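Local coordinates for DNA repair protein RecN (Deinococcus radiodurans, PDB 4ABX), which may take part in recombinational repair of damaged DNA as an ATP-binding, SMC-like protein, of which this chain is the coiled-coil domain, at residues Asn46-Thr49 with Ile50-Ala54; Arg8-Ala11 with Arg12-Leu16. All coordinates share one frame; numbering follows the deposited sequence.

Interaction 1: Asn46-Thr49 with Ile50-Ala54; sequences NLHT and IAQAA
Thr49 O accepts a hydrogen bond from Ala53 N at 2.8 Å, and one residue earlier His48 O receives Gln52 N at 2.9 Å. Asn46 O and Leu47 O accept from Ile50 N and Ala51 N in the same i to i+4 pattern, so every carbonyl of residues 46-49 is paired within one turn of the alpha-helix 33-63. The Asn46 bond, with an N-H...O angle of 165°, is the straightest of the four. Beyond the backbone, His48 and Gln52 lean together on an exposed flank. The imidazole slants across the end of Gln52, brought there by His48 CG standing anti to the backbone N (chi1 175°), while Gln52 reaches out extended. NE2 of His48 lies 3.6 Å from Gln52 OE1, with ring and amide planes turned 60° apart, a loose approach rather than a stack. Ile50 folds back instead: with CG1 beside its own backbone N, that methylene sits 3.2 Å from Asn46 O, and CD1 ends 4.5 Å from CD2 of Leu47, a light apolar touch. Thr49 OG1 makes a weak hydrogen bond back to Ser45 O. Outside this turn, Ile50 and Ala54 meet Val113 on helix 87-115, and Thr49 and Ala53 pack against Ala81 and Ala78 of the second subunit, respectively. The chemistry is thus divided by direction: main-chain polarity is satisfied along the helix, small and branched side chains serve the intrachain and subunit interfaces of the coiled-coil domain, and the polar His48-Gln52 pair occupies an exposed side.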
loop_
_atom_site.group_PDB
_atom_site.type_symbol
_atom_site.label_atom_id
_atom_site.label_comp_id
_atom_site.label_asym_id
_atom_site.label_seq_id
_atom_site.Cartn_x
_atom_site.Cartn_y
_atom_site.Cartn_z
ATOM N N ASN A 46 27.491 -10.148 -4.721
ATOM C CA ASN A 46 26.862 -9.770 -3.457
ATOM C C ASN A 46 26.583 -8.276 -3.347
ATOM O O ASN A 46 25.536 -7.878 -2.834
ATOM C CB ASN A 46 27.678 -10.266 -2.266
ATOM C CG ASN A 46 27.611 -11.764 -2.119
ATOM O OD1 ASN A 46 26.952 -12.436 -2.911
ATOM N ND2 ASN A 46 28.294 -12.300 -1.115
ATOM N N LEU A 47 27.508 -7.451 -3.844
ATOM C CA LEU A 47 27.283 -6.008 -3.874
ATOM C C LEU A 47 26.091 -5.675 -4.774
ATOM O O LEU A 47 25.307 -4.777 -4.473
ATOM C CB LEU A 47 28.532 -5.247 -4.331
ATOM C CG LEU A 47 29.721 -5.216 -3.363
ATOM C CD1 LEU A 47 30.912 -4.518 -3.998
ATOM C CD2 LEU A 47 29.341 -4.532 -2.056
ATOM N N HIS A 48 25.955 -6.407 -5.873
ATOM C CA HIS A 48 24.819 -6.228 -6.773
ATOM C C HIS A 48 23.502 -6.571 -6.082
ATOM O O HIS A 48 22.512 -5.853 -6.209
ATOM C CB HIS A 48 24.974 -7.093 -8.020
ATOM C CG HIS A 48 23.789 -7.044 -8.934
ATOM N ND1 HIS A 48 23.436 -5.909 -9.634
ATOM C CD2 HIS A 48 22.871 -7.985 -9.252
ATOM C CE1 HIS A 48 22.352 -6.159 -10.350
ATOM N NE2 HIS A 48 21.988 -7.407 -10.135
ATOM N N THR A 49 23.495 -7.685 -5.360
ATOM C CA THR A 49 22.314 -8.109 -4.625
ATOM C C THR A 49 21.857 -7.053 -3.617
ATOM O O THR A 49 20.668 -6.731 -3.534
ATOM C CB THR A 49 22.576 -9.434 -3.904
ATOM O OG1 THR A 49 22.790 -10.458 -4.880
ATOM C CG2 THR A 49 21.391 -9.812 -3.021
ATOM N N ILE A 50 22.812 -6.521 -2.859
ATOM C CA ILE A 50 22.545 -5.482 -1.869
ATOM C C ILE A 50 21.934 -4.235 -2.510
ATOM O O ILE A 50 20.955 -3.680 -2.004
ATOM C CB ILE A 50 23.843 -5.081 -1.119
ATOM C CG1 ILE A 50 24.397 -6.271 -0.333
ATOM C CG2 ILE A 50 23.586 -3.912 -0.174
ATOM C CD1 ILE A 50 25.792 -6.047 0.218
ATOM N N ALA A 51 22.511 -3.796 -3.622
ATOM C CA ALA A 51 22.051 -2.578 -4.285
ATOM C C ALA A 51 20.674 -2.784 -4.901
ATOM O O ALA A 51 19.825 -1.888 -4.876
ATOM C CB ALA A 51 23.045 -2.139 -5.345
ATOM N N GLN A 52 20.464 -3.969 -5.461
ATOM C CA GLN A 52 19.185 -4.325 -6.067
ATOM C C GLN A 52 18.115 -4.462 -4.980
ATOM O O GLN A 52 16.953 -4.106 -5.182
ATOM C CB GLN A 52 19.337 -5.635 -6.843
ATOM C CG GLN A 52 18.225 -5.943 -7.826
ATOM C CD GLN A 52 18.560 -7.136 -8.709
ATOM O OE1 GLN A 52 18.445 -7.070 -9.934
ATOM N NE2 GLN A 52 18.983 -8.236 -8.087
ATOM N N ALA A 53 18.506 -4.986 -3.824
ATOM C CA ALA A 53 17.569 -5.122 -2.705
ATOM C C ALA A 53 17.108 -3.747 -2.223
ATOM O O ALA A 53 15.919 -3.515 -2.027
ATOM C CB ALA A 53 18.211 -5.894 -1.559
ATOM N N ALA A 54 18.060 -2.839 -2.031
ATOM C CA ALA A 54 17.744 -1.479 -1.598
ATOM C C ALA A 54 16.911 -0.716 -2.628
ATOM O O ALA A 54 16.043 0.081 -2.259
ATOM C CB ALA A 54 19.017 -0.710 -1.261
#

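Interaction 2: Arg8-Ala11 with Arg12-Leu16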
loop_
_atom_site.group_PDB
_atom_site.type_symbol
_atom_site.label_atom_id
_atom_site.label_comp_id
_atom_site.label_asym_id
_atom_site.label_seq_id
_atom_site.Cartn_x
_atom_site.Cartn_y
_atom_site.Cartn_z
ATOM N N ARG A 8 46.538 -37.042 -47.052
ATOM C CA ARG A 8 45.407 -36.144 -46.824
ATOM C C ARG A 8 45.057 -36.094 -45.345
ATOM O O ARG A 8 44.772 -35.030 -44.807
ATOM C CB ARG A 8 44.177 -36.557 -47.646
ATOM C CG ARG A 8 44.339 -36.290 -49.131
ATOM C CD ARG A 8 43.027 -36.334 -49.913
ATOM N NE ARG A 8 43.278 -35.833 -51.257
ATOM C CZ ARG A 8 43.800 -36.566 -52.234
ATOM N NH1 ARG A 8 44.088 -37.843 -52.026
ATOM N NH2 ARG A 8 44.025 -36.026 -53.420
ATOM N N GLU A 9 45.091 -37.251 -44.691
ATOM C CA GLU A 9 44.774 -37.336 -43.268
ATOM C C GLU A 9 45.763 -36.547 -42.411
ATOM O O GLU A 9 45.383 -35.919 -41.421
ATOM C CB GLU A 9 44.722 -38.794 -42.814
ATOM C CG GLU A 9 43.497 -39.547 -43.297
ATOM C CD GLU A 9 43.559 -41.027 -42.976
ATOM O OE1 GLU A 9 44.614 -41.487 -42.492
ATOM O OE2 GLU A 9 42.553 -41.732 -43.210
ATOM N N ARG A 10 47.032 -36.579 -42.794
ATOM C CA ARG A 10 48.049 -35.824 -42.075
ATOM C C ARG A 10 47.819 -34.323 -42.220
ATOM O O ARG A 10 47.975 -33.569 -41.260
ATOM C CB ARG A 10 49.447 -36.179 -42.574
ATOM C CG ARG A 10 50.561 -35.514 -41.785
ATOM C CD ARG A 10 51.885 -35.521 -42.551
ATOM N NE ARG A 10 52.277 -36.861 -42.973
ATOM C CZ ARG A 10 52.893 -37.136 -44.120
ATOM N NH1 ARG A 10 53.186 -36.161 -44.974
ATOM N NH2 ARG A 10 53.207 -38.388 -44.419
ATOM N N ALA A 11 47.460 -33.893 -43.428
ATOM C CA ALA A 11 47.200 -32.479 -43.685
ATOM C C ALA A 11 46.066 -31.980 -42.795
ATOM O O ALA A 11 46.153 -30.903 -42.202
ATOM C CB ALA A 11 46.870 -32.251 -45.156
ATOM N N ARG A 12 45.007 -32.774 -42.694
ATOM C CA ARG A 12 43.866 -32.403 -41.870
ATOM C C ARG A 12 44.228 -32.411 -40.387
ATOM O O ARG A 12 43.760 -31.572 -39.627
ATOM C CB ARG A 12 42.651 -33.304 -42.158
ATOM C CG ARG A 12 42.100 -33.159 -43.587
ATOM C CD ARG A 12 40.717 -33.788 -43.750
ATOM N NE ARG A 12 40.671 -35.173 -43.293
ATOM C CZ ARG A 12 40.914 -36.230 -44.063
ATOM N NH1 ARG A 12 41.222 -36.075 -45.348
ATOM N NH2 ARG A 12 40.847 -37.449 -43.545
ATOM N N GLN A 13 45.070 -33.353 -39.979
ATOM C CA GLN A 13 45.473 -33.425 -38.582
ATOM C C GLN A 13 46.306 -32.205 -38.198
ATOM O O GLN A 13 46.186 -31.686 -37.090
ATOM C CB GLN A 13 46.239 -34.718 -38.295
ATOM C CG GLN A 13 46.620 -34.897 -36.829
ATOM C CD GLN A 13 45.425 -35.201 -35.943
ATOM O OE1 GLN A 13 45.550 -35.295 -34.724
ATOM N NE2 GLN A 13 44.261 -35.366 -36.557
ATOM N N ILE A 14 47.147 -31.748 -39.121
ATOM C CA ILE A 14 47.918 -30.522 -38.911
ATOM C C ILE A 14 47.010 -29.313 -38.658
ATOM O O ILE A 14 47.279 -28.517 -37.760
ATOM C CB ILE A 14 48.870 -30.237 -40.096
ATOM C CG1 ILE A 14 50.014 -31.251 -40.098
ATOM C CG2 ILE A 14 49.415 -28.809 -40.030
ATOM C CD1 ILE A 14 50.927 -31.171 -41.319
ATOM N N ASP A 15 45.942 -29.180 -39.447
ATOM C CA ASP A 15 44.994 -28.079 -39.274
ATOM C C ASP A 15 44.267 -28.176 -37.937
ATOM O O ASP A 15 44.058 -27.175 -37.255
ATOM C CB ASP A 15 43.955 -28.066 -40.402
ATOM C CG ASP A 15 44.508 -27.528 -41.710
ATOM O OD1 ASP A 15 45.538 -26.825 -41.682
ATOM O OD2 ASP A 15 43.899 -27.799 -42.766
ATOM N N LEU A 16 43.859 -29.390 -37.583
ATOM C CA LEU A 16 43.186 -29.643 -36.312
ATOM C C LEU A 16 44.032 -29.172 -35.131
ATOM O O LEU A 16 43.574 -28.406 -34.282
ATOM C CB LEU A 16 42.898 -31.142 -36.175
ATOM C CG LEU A 16 42.368 -31.662 -34.836
ATOM C CD1 LEU A 16 41.090 -30.938 -34.442
ATOM C CD2 LEU A 16 42.129 -33.159 -34.917
HETATM O O HOH W 1 47.489 -28.648 -43.523
#
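Arg12 curls back along the alpha-helix 6-27 of this coiled-coil domain and lays its guanidinium against the preceding turn, between Arg8 and Glu9. CG stands anti to the carbonyl carbon (chi1 -65°), and a bend at chi3 (-53°) swings the flat group toward the N-terminal end of the helix. One guanidinium face then looks onto the backbone: Glu9 CA lies 3.9 Å above its plane, displaced toward the rim, and Arg8 O is over that same face. Arg12 NH1 approaches Arg8 CB at 3.8 Å, while Arg12 NH2 meets Glu9 CG at 3.4 Å. Glu9 itself runs outward in an extended chain, and its carboxylate is turned almost at right angles to the guanidinium, the planes 84° apart. The nearest charged atoms, Glu9 OE2 and Arg12 NH2, remain 4.6 Å apart, so the attraction between them is probably no more than a longer-range electrostatic one. Elsewhere on the helix, Ile14 brings CG1 to 3.3 Å from Arg10 O, and its CD1 reaches 4.4 Å from CG of Arg10. Both residues touch Glu166 on helix 145-169, and Gln13 meets Glu158 and Leu162, which places this side of the turn in the helix pair. Beneath the side chains, successive carbonyls of residues 8-11 accept the N-H groups of residues 12-15. Ala11 O has a further possible partner: a water 2.9 Å from it can donate to it or to Asp15 OD1, 3.2 Å from the water oxygen, though it has more acceptors in reach than protons.

Overall arrangement
From the N terminus, interaction 2 comes first, on helix 6-27, and interaction 1 follows on the next helix, 33-63. The two lie in series, neither nested nor crossed, and neither closes a loop: each spans successive turns of one continuous helix. Their centres are 52 Å apart and their nearest atoms about 38 Å, as befits an elongated, almost wholly helical chain. The centre of interaction 2 is about 40 Å from the chain centre, where helix 6-27 pairs with helix 145-169 and so joins the first and last helices of the chain. The centre of interaction 1 is about 11 Å from the chain centre, where helix 33-63 meets helix 87-115 and the second subunit.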